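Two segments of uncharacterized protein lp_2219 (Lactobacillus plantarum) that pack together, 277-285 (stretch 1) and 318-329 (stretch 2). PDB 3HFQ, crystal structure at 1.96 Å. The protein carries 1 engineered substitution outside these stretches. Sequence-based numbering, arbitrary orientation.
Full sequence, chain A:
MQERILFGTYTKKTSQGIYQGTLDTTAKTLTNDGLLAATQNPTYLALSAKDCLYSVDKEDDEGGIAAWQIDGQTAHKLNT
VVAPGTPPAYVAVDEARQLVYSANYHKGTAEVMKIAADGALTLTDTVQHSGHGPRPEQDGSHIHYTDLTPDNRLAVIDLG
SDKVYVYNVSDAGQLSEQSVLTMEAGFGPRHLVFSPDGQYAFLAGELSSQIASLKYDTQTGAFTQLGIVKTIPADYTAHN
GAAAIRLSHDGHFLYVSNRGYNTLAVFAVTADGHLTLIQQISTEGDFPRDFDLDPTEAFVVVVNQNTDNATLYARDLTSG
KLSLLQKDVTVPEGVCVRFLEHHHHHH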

ATOM      1  N   LEU A 277     -10.764  -8.887  16.430  1.00 12.79           N
ATOM      2  CA  LEU A 277     -11.636  -8.021  15.638  1.00 12.89           C
ATOM      3  C   LEU A 277     -12.551  -7.231  16.566  1.00 15.72           C
ATOM      4  O   LEU A 277     -13.273  -7.816  17.372  1.00 13.99           O
ATOM      5  CB  LEU A 277     -12.494  -8.856  14.685  1.00  9.59           C
ATOM      6  CG  LEU A 277     -13.449  -8.076  13.777  1.00 16.55           C
ATOM      7  CD1 LEU A 277     -12.643  -7.311  12.742  1.00 16.66           C
ATOM      8  CD2 LEU A 277     -14.412  -9.033  13.098  1.00 20.16           C
ATOM      9  N   ILE A 278     -12.526  -5.907  16.461  1.00 14.23           N
ATOM     10  CA  ILE A 278     -13.373  -5.090  17.318  1.00 15.48           C
ATOM     11  C   ILE A 278     -14.368  -4.223  16.552  1.00 13.52           C
ATOM     12  O   ILE A 278     -15.274  -3.642  17.152  1.00 15.33           O
ATOM     13  CB  ILE A 278     -12.533  -4.183  18.255  1.00 13.99           C
ATOM     14  CG1 ILE A 278     -11.697  -3.201  17.436  1.00 12.51           C
ATOM     15  CG2 ILE A 278     -11.627  -5.039  19.135  1.00 15.79           C
ATOM     16  CD1 ILE A 278     -11.082  -2.096  18.269  1.00 16.65           C
ATOM     17  N   GLN A 279     -14.210  -4.131  15.234  1.00 10.53           N
ATOM     18  CA  GLN A 279     -15.130  -3.330  14.430  1.00 13.93           C
ATOM     19  C   GLN A 279     -15.060  -3.576  12.921  1.00 14.80           C
ATOM     20  O   GLN A 279     -13.999  -3.851  12.365  1.00 14.01           O
ATOM     21  CB  GLN A 279     -14.909  -1.831  14.702  1.00 16.67           C
ATOM     22  CG  GLN A 279     -15.768  -0.907  13.823  1.00 16.53           C
ATOM     23  CD  GLN A 279     -15.556   0.577  14.104  1.00 13.98           C
ATOM     24  OE1 GLN A 279     -14.437   1.022  14.356  1.00 13.54           O
ATOM     25  NE2 GLN A 279     -16.635   1.352  14.036  1.00 14.29           N
ATOM     26  N   GLN A 280     -16.223  -3.487  12.282  1.00  8.99           N
ATOM     27  CA  GLN A 280     -16.374  -3.624  10.836  1.00 11.15           C
ATOM     28  C   GLN A 280     -17.203  -2.396  10.462  1.00 15.59           C
ATOM     29  O   GLN A 280     -18.342  -2.263  10.905  1.00 20.26           O
ATOM     30  CB  GLN A 280     -17.158  -4.891  10.475  1.00 18.70           C
ATOM     31  CG  GLN A 280     -16.382  -6.202  10.575  1.00 16.05           C
ATOM     32  CD  GLN A 280     -15.500  -6.474   9.368  1.00 20.67           C
ATOM     33  OE1 GLN A 280     -14.907  -7.551   9.252  1.00 24.69           O
ATOM     34  NE2 GLN A 280     -15.405  -5.501   8.462  1.00 14.64           N
ATOM     35  N   ILE A 281     -16.637  -1.491   9.668  1.00 10.44           N
ATOM     36  CA  ILE A 281     -17.364  -0.282   9.286  1.00 11.50           C
ATOM     37  C   ILE A 281     -17.333  -0.047   7.782  1.00 15.19           C
ATOM     38  O   ILE A 281     -16.279  -0.109   7.149  1.00 11.29           O
ATOM     39  CB  ILE A 281     -16.801   0.953  10.036  1.00 16.56           C
ATOM     40  CG1 ILE A 281     -17.631   2.196   9.706  1.00 14.67           C
ATOM     41  CG2 ILE A 281     -15.329   1.153   9.685  1.00 14.82           C
ATOM     42  CD1 ILE A 281     -17.365   3.368  10.631  1.00 13.33           C
ATOM     43  N   SER A 282     -18.504   0.210   7.208  1.00  8.15           N
ATOM     44  CA  SER A 282     -18.617   0.439   5.776  1.00  8.59           C
ATOM     45  C   SER A 282     -17.739   1.592   5.305  1.00 12.00           C
ATOM     46  O   SER A 282     -17.552   2.573   6.025  1.00 13.03           O
ATOM     47  CB  SER A 282     -20.074   0.734   5.406  1.00 10.90           C
ATOM     48  OG  SER A 282     -20.190   1.091   4.040  1.00 16.82           O
ATOM     49  N   THR A 283     -17.207   1.465   4.091  1.00 10.06           N
ATOM     50  CA  THR A 283     -16.377   2.512   3.509  1.00 11.62           C
ATOM     51  C   THR A 283     -17.244   3.484   2.701  1.00 11.67           C
ATOM     52  O   THR A 283     -16.737   4.423   2.090  1.00 10.58           O
ATOM     53  CB  THR A 283     -15.277   1.920   2.601  1.00  9.38           C
ATOM     54  OG1 THR A 283     -15.870   1.142   1.553  1.00 11.53           O
ATOM     55  CG2 THR A 283     -14.339   1.034   3.419  1.00  7.29           C
ATOM     56  N   GLU A 284     -18.556   3.253   2.716  1.00 10.94           N
ATOM     57  CA  GLU A 284     -19.517   4.100   2.005  1.00 13.43           C
ATOM     58  C   GLU A 284     -19.230   4.202   0.506  1.00 13.94           C
ATOM     59  O   GLU A 284     -19.372   5.270  -0.102  1.00 15.41           O
ATOM     60  CB  GLU A 284     -19.539   5.504   2.612  1.00 12.37           C
ATOM     61  CG  GLU A 284     -19.904   5.564   4.092  1.00 15.12           C
ATOM     62  CD  GLU A 284     -21.235   4.899   4.411  1.00 20.60           C
ATOM     63  OE1 GLU A 284     -22.137   4.898   3.543  1.00 18.20           O
ATOM     64  OE2 GLU A 284     -21.386   4.388   5.538  1.00 17.46           O
ATOM     65  N   GLY A 285     -18.831   3.082  -0.083  1.00 14.62           N
ATOM     66  CA  GLY A 285     -18.528   3.052  -1.502  1.00 14.41           C
ATOM     67  C   GLY A 285     -18.161   1.638  -1.890  1.00 15.60           C
ATOM     68  O   GLY A 285     -18.192   0.741  -1.048  1.00 11.76           O
TER
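Stretch 2, residues 318-329: TSGKLSLLQKDV

Stretch 1 is a strand from Leu 277 to Ser 282, followed by a loop through Gly 285. The strand begins earlier in the chain. Stretch 2 opens with a loop, Thr 318 to Lys 321, and becomes a strand from Leu 322 to Val 329 that continues later in the chain. The two strands run in nearly the same direction, with 16° between their N-to-C axes. Their closest axial approach is 8.3 Å. This is too wide for the ladder of backbone hydrogen bonds found between paired strands, and no direct backbone-to-backbone bond joins the two stretches. Side chains and water fill the role instead.

The register follows from the nearest CA atoms. Gln 279 CA lies 6.8 Å from Lys 321 CA, and Ile 281 CA lies 7.5 Å from Leu 322 CA. At the far end, Glu 284 CA is 6.5 Å from Lys 327 CA. Most of stretch 2 has extended backbone angles. Gly 320 has a positive phi of 77°, which by itself favours glycine. Asp 328 (60/36) and Glu 284 (57/39) both have left-handed angles.

Gln 279 makes the central polar contact. Its CA-to-CB bond points toward stretch 2, and chi1 and chi2 are both t, so the chain is extended and its amide reaches the backbone of Leu 322. The amide meets that backbone twice. Leu 322 N donates to Gln 279 OE1 at 2.7 Å, and Gln 279 NE2 donates to Leu 322 O at 2.9 Å. Both bonds are nearly straight, at 172° and 169°. The side-chain amide thus pairs with this backbone much as a neighbouring strand would.

Ile 278 and Ile 281, before and after Gln 279 in sequence, make van der Waals contacts. Ile 278 CD1 reaches Ser 319 O at 3.6 Å and Lys 321 CG at 4.0 Å. The long lysine chain also passes the backbone of stretch 1, with Lys 321 CE 3.5 Å from Ile 278 O. Within the loop, Lys 321 N donates to Ser 319 OG at 3.2 Å. Ile 281 packs on Leu 322: the apolar pair Ile 281 CG2 and Leu 322 CD1 is 4.1 Å apart, and Ile 281 CD1 is 3.7 Å from Leu 322 O.

Glu 284 closes the contact. In its own stretch, Glu 284 N donates to Ser 282 OG at 3.0 Å. Its CA-to-CB bond points toward stretch 2, and Glu 284 OE2 lies 4.0 Å from Leu 324 CD2. Glu 284 OE1 forms a long salt bridge with Lys 327 NZ at 4.0 Å. Water 2 spans that gap, donating to Glu 284 OE1 at 2.8 Å and accepting from Lys 327 NZ at 3.0 Å. The backbone is bridged as well. Water 1 donates to Glu 284 O and accepts from Asp 328 N, both at 2.9 Å. Water 3 donates to Glu 284 O at 2.8 Å and to Asp 328 OD1 at 2.7 Å.

In all, the two stretches bury 486 Å² between them.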

ATOM      1  N   THR A 318      -7.867   6.188  21.911  1.00 24.23           N
ATOM      2  CA  THR A 318      -7.677   5.153  22.920  1.00 24.11           C
ATOM      3  C   THR A 318      -8.350   3.828  22.574  1.00 18.94           C
ATOM      4  O   THR A 318      -7.803   2.762  22.853  1.00 18.79           O
ATOM      5  CB  THR A 318      -8.170   5.637  24.307  1.00 26.56           C
ATOM      6  OG1 THR A 318      -9.591   5.813  24.284  1.00 32.46           O
ATOM      7  CG2 THR A 318      -7.514   6.965  24.667  1.00 23.65           C
ATOM      8  N   SER A 319      -9.519   3.891  21.943  1.00 17.77           N
ATOM      9  CA  SER A 319     -10.259   2.680  21.578  1.00 15.17           C
ATOM     10  C   SER A 319      -9.933   2.185  20.173  1.00 15.45           C
ATOM     11  O   SER A 319     -10.166   1.019  19.854  1.00 13.80           O
ATOM     12  CB  SER A 319     -11.761   2.936  21.660  1.00 15.45           C
ATOM     13  OG  SER A 319     -12.197   3.703  20.546  1.00 16.05           O
ATOM     14  N   GLY A 320      -9.418   3.079  19.335  1.00 10.31           N
ATOM     15  CA  GLY A 320      -9.073   2.717  17.970  1.00 12.15           C
ATOM     16  C   GLY A 320     -10.258   2.601  17.026  1.00 15.59           C
ATOM     17  O   GLY A 320     -10.081   2.419  15.820  1.00 12.23           O
ATOM     18  N   LYS A 321     -11.471   2.718  17.555  1.00 10.96           N
ATOM     19  CA  LYS A 321     -12.659   2.599  16.718  1.00 12.01           C
ATOM     20  C   LYS A 321     -12.934   3.821  15.844  1.00 13.09           C
ATOM     21  O   LYS A 321     -12.485   4.931  16.134  1.00 10.95           O
ATOM     22  CB  LYS A 321     -13.877   2.256  17.579  1.00 19.84           C
ATOM     23  CG  LYS A 321     -13.759   0.874  18.222  1.00 20.72           C
ATOM     24  CD  LYS A 321     -15.051   0.429  18.886  1.00 28.62           C
ATOM     25  CE  LYS A 321     -14.920  -0.995  19.411  1.00 32.45           C
ATOM     26  NZ  LYS A 321     -16.175  -1.478  20.057  1.00 35.90           N
ATOM     27  N   LEU A 322     -13.682   3.599  14.769  1.00 13.36           N
ATOM     28  CA  LEU A 322     -13.996   4.657  13.816  1.00 12.65           C
ATOM     29  C   LEU A 322     -15.477   5.019  13.757  1.00 14.03           C
ATOM     30  O   LEU A 322     -16.344   4.225  14.125  1.00 12.13           O
ATOM     31  CB  LEU A 322     -13.537   4.225  12.417  1.00 11.56           C
ATOM     32  CG  LEU A 322     -12.133   3.616  12.292  1.00 11.97           C
ATOM     33  CD1 LEU A 322     -11.921   3.102  10.866  1.00 12.47           C
ATOM     34  CD2 LEU A 322     -11.079   4.649  12.661  1.00  9.34           C
ATOM     35  N   SER A 323     -15.756   6.230  13.290  1.00 16.58           N
ATOM     36  CA  SER A 323     -17.127   6.700  13.131  1.00 14.26           C
ATOM     37  C   SER A 323     -17.155   7.649  11.940  1.00 13.15           C
ATOM     38  O   SER A 323     -16.269   8.491  11.776  1.00 12.51           O
ATOM     39  CB  SER A 323     -17.627   7.404  14.402  1.00 12.48           C
ATOM     40  OG  SER A 323     -16.918   8.600  14.657  1.00 16.33           O
ATOM     41  N   LEU A 324     -18.175   7.489  11.102  1.00 10.64           N
ATOM     42  CA  LEU A 324     -18.332   8.302   9.903  1.00 11.43           C
ATOM     43  C   LEU A 324     -18.454   9.803  10.156  1.00 14.86           C
ATOM     44  O   LEU A 324     -19.172  10.237  11.054  1.00 11.84           O
ATOM     45  CB  LEU A 324     -19.560   7.823   9.121  1.00 13.97           C
ATOM     46  CG  LEU A 324     -19.904   8.540   7.814  1.00 15.10           C
ATOM     47  CD1 LEU A 324     -18.754   8.389   6.831  1.00  9.52           C
ATOM     48  CD2 LEU A 324     -21.183   7.957   7.228  1.00 12.76           C
ATOM     49  N   LEU A 325     -17.749  10.591   9.346  1.00 13.73           N
ATOM     50  CA  LEU A 325     -17.801  12.047   9.444  1.00 12.73           C
ATOM     51  C   LEU A 325     -18.321  12.624   8.135  1.00 16.06           C
ATOM     52  O   LEU A 325     -19.213  13.471   8.125  1.00 12.89           O
ATOM     53  CB  LEU A 325     -16.414  12.633   9.735  1.00 12.28           C
ATOM     54  CG  LEU A 325     -15.903  12.562  11.175  1.00  8.08           C
ATOM     55  CD1 LEU A 325     -14.500  13.157  11.237  1.00 13.07           C
ATOM     56  CD2 LEU A 325     -16.850  13.333  12.101  1.00 11.66           C
ATOM     57  N   GLN A 326     -17.760  12.160   7.024  1.00 10.81           N
ATOM     58  CA  GLN A 326     -18.180  12.653   5.718  1.00 12.60           C
ATOM     59  C   GLN A 326     -17.963  11.597   4.646  1.00 14.54           C
ATOM     60  O   GLN A 326     -16.985  10.848   4.682  1.00 12.68           O
ATOM     61  CB  GLN A 326     -17.403  13.925   5.365  1.00 13.29           C
ATOM     62  CG  GLN A 326     -17.805  14.574   4.042  1.00 15.06           C
ATOM     63  CD  GLN A 326     -16.965  15.800   3.727  1.00 20.06           C
ATOM     64  OE1 GLN A 326     -15.969  16.072   4.397  1.00 18.65           O
ATOM     65  NE2 GLN A 326     -17.360  16.540   2.695  1.00 19.19           N
ATOM     66  N   LYS A 327     -18.890  11.535   3.698  1.00 15.56           N
ATOM     67  CA  LYS A 327     -18.798  10.577   2.608  1.00 14.27           C
ATOM     68  C   LYS A 327     -19.073  11.274   1.287  1.00 15.82           C
ATOM     69  O   LYS A 327     -19.399  12.462   1.246  1.00 13.60           O
ATOM     70  CB  LYS A 327     -19.808   9.440   2.799  1.00 14.07           C
ATOM     71  CG  LYS A 327     -21.275   9.870   2.723  1.00 16.38           C
ATOM     72  CD  LYS A 327     -22.214   8.668   2.827  1.00 21.10           C
ATOM     73  CE  LYS A 327     -23.682   9.086   2.736  1.00 21.81           C
ATOM     74  NZ  LYS A 327     -24.601   7.910   2.785  1.00 30.35           N
ATOM     75  N   ASP A 328     -18.929  10.519   0.208  1.00 16.10           N
ATOM     76  CA  ASP A 328     -19.176  11.016  -1.131  1.00 15.62           C
ATOM     77  C   ASP A 328     -18.332  12.196  -1.590  1.00 12.17           C
ATOM     78  O   ASP A 328     -18.821  13.066  -2.310  1.00 13.72           O
ATOM     79  CB  ASP A 328     -20.664  11.333  -1.301  1.00 19.79           C
ATOM     80  CG  ASP A 328     -21.528  10.090  -1.224  1.00 26.54           C
ATOM     81  OD1 ASP A 328     -21.082   9.036  -1.725  1.00 28.56           O
ATOM     82  OD2 ASP A 328     -22.649  10.161  -0.678  1.00 23.48           O
ATOM     83  N   VAL A 329     -17.071  12.231  -1.170  1.00 15.52           N
ATOM     84  CA  VAL A 329     -16.157  13.277  -1.615  1.00 15.01           C
ATOM     85  C   VAL A 329     -15.630  12.702  -2.924  1.00 15.15           C
ATOM     86  O   VAL A 329     -15.031  11.630  -2.937  1.00 13.36           O
ATOM     87  CB  VAL A 329     -14.981  13.472  -0.644  1.00 14.11           C
ATOM     88  CG1 VAL A 329     -13.988  14.466  -1.234  1.00 14.11           C
ATOM     89  CG2 VAL A 329     -15.494  13.965   0.704  1.00 14.75           C
TER
HETATM   90  O   HOH W   1     -17.938   7.795   0.110  1.00 12.24           O
HETATM   91  O   HOH W   2     -23.515   5.651   1.207  1.00 21.55           O
HETATM   92  O   HOH W   3     -21.753   6.702  -0.612  1.00 25.21           O
HETATM   93  O   HOH W   4     -24.891   5.117   4.189  1.00 25.47           O